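Geranyltranstransferase (PDB 3NPK) catalyses the condensation of geranyl diphosphate with isopentenyl diphosphate to give farnesyl diphosphate and pyrophosphate, a chain-elongation step of isoprenoid biosynthesis. Local coordinates at the interface of chains A and B. Numbering follows the deposited sequence. Chains: chain A/B, Geranyltranstransferase.

The interface of chains A and B. Residues chain A 128-129, 132; chain B 128.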
ATOM      1  N   ASP A 128      11.432 -16.573   3.846  1.00 10.27           N
ATOM      2  CA  ASP A 128      11.468 -15.391   2.974  1.00 11.17           C
ATOM      3  C   ASP A 128      10.964 -15.702   1.564  1.00 11.17           C
ATOM      4  O   ASP A 128      10.279 -14.879   0.965  1.00 11.32           O
ATOM      5  CB  ASP A 128      12.868 -14.770   2.897  1.00 13.11           C
ATOM      6  CG  ASP A 128      13.253 -14.029   4.173  1.00 15.03           C
ATOM      7  OD1 ASP A 128      12.337 -13.733   4.976  1.00 16.51           O
ATOM      8  OD2 ASP A 128      14.460 -13.728   4.371  1.00 16.73           O
ATOM      9  N   GLU A 129      11.289 -16.883   1.037  1.00 12.55           N
ATOM     10  CA  GLU A 129      10.827 -17.254  -0.295  1.00 13.17           C
ATOM     11  C   GLU A 129       9.295 -17.275  -0.363  1.00 12.18           C
ATOM     12  O   GLU A 129       8.691 -16.832  -1.350  1.00 12.61           O
ATOM     13  CB  GLU A 129      11.406 -18.626  -0.698  1.00 17.80           C
ATOM     14  CG  GLU A 129      10.988 -19.109  -2.085  1.00 25.03           C
ATOM     15  CD  GLU A 129      11.536 -20.495  -2.461  1.00 31.15           C
ATOM     16  OE1 GLU A 129      11.547 -20.813  -3.672  1.00 33.33           O
ATOM     17  OE2 GLU A 129      11.944 -21.268  -1.562  1.00 32.94           O
ATOM     18  N   ILE A 132       7.864 -13.585  -0.109  1.00  8.45           N
ATOM     19  CA  ILE A 132       7.947 -12.857  -1.379  1.00  8.68           C
ATOM     20  C   ILE A 132       6.816 -13.289  -2.317  1.00  9.67           C
ATOM     21  O   ILE A 132       6.168 -12.446  -2.939  1.00  9.94           O
ATOM     22  CB  ILE A 132       9.338 -13.013  -2.052  1.00  9.89           C
ATOM     23  CG1 ILE A 132      10.373 -12.215  -1.258  1.00 10.57           C
ATOM     24  CG2 ILE A 132       9.300 -12.564  -3.512  1.00 11.05           C
ATOM     25  CD1 ILE A 132      10.149 -10.717  -1.269  1.00 11.63           C
TER
ATOM     26  N   ASP B 128      15.738 -13.144  -2.342  1.00 13.18           N
ATOM     27  CA  ASP B 128      14.528 -12.959  -1.523  1.00 12.78           C
ATOM     28  C   ASP B 128      14.827 -12.393  -0.134  1.00 13.18           C
ATOM     29  O   ASP B 128      14.066 -11.565   0.374  1.00 12.98           O
ATOM     30  CB  ASP B 128      13.735 -14.264  -1.401  1.00 13.99           C
ATOM     31  CG  ASP B 128      12.994 -14.619  -2.684  1.00 15.71           C
ATOM     32  OD1 ASP B 128      12.842 -13.726  -3.538  1.00 17.31           O
ATOM     33  OD2 ASP B 128      12.581 -15.786  -2.847  1.00 16.62           O
TER
HETATM   34  O   HOH W   1      10.002 -16.351  -3.798  1.00 16.54           O
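B:Asp128 lays its carboxylate across the start of helix 128-142 of chain A, one oxygen over the backbone of A:Glu129 and the other against A:Ile132. Its CG stands anti to its own carbonyl carbon, beside the backbone N (chi1 -74°), which directs the carboxylate from the start of its own helix toward the partner. OD2 approaches CA of A:Glu129 at 3.4 Å and also meets the CB and CG methylenes of that side chain. The acid end of A:Glu129 is not in contact with B:Asp128: CG is anti to the backbone N (chi1 -180°), and the extended chain beyond it carries the carboxylate away, leaving OE1 5.2 Å from OD2 of B:Asp128. The two carboxylate planes are turned 42° against each other; the distance between the groups would probably soften any repulsion if both are charged. Glutamate suits the place because its aliphatic stem can pack at the interface while its polar end is carried beyond B:Asp128.

OD1 of B:Asp128 lies by the branched side of A:Ile132, 3.7 Å from CG1 and equally near the CG2 methyl. The carboxylate carbon CG is 3.8 Å from the same CG1, a van der Waals contact between obliquely crossing side chains. Beta-branching lets isoleucine present two carbon arms to one small acidic group. A water joins the chains, 2.8 Å from OD2 of B:Asp128 and also 2.8 Å from the carbonyl O of A:Glu129. Aspartate is short enough to keep its carboxylate close to the partner backbone, where this water can bridge it to a main-chain acceptor. A:Asp128 contributes little here, its carbonyl O being 4.2 Å from CB of B:Asp128; under the two-fold symmetry its side chain plays the reciprocal part. The patch thus helps fit the two helix starts together at the margin of a homodimer, the arrangement typical of short-chain polyprenyl synthases, and probably supports dimer assembly rather than catalysis directly.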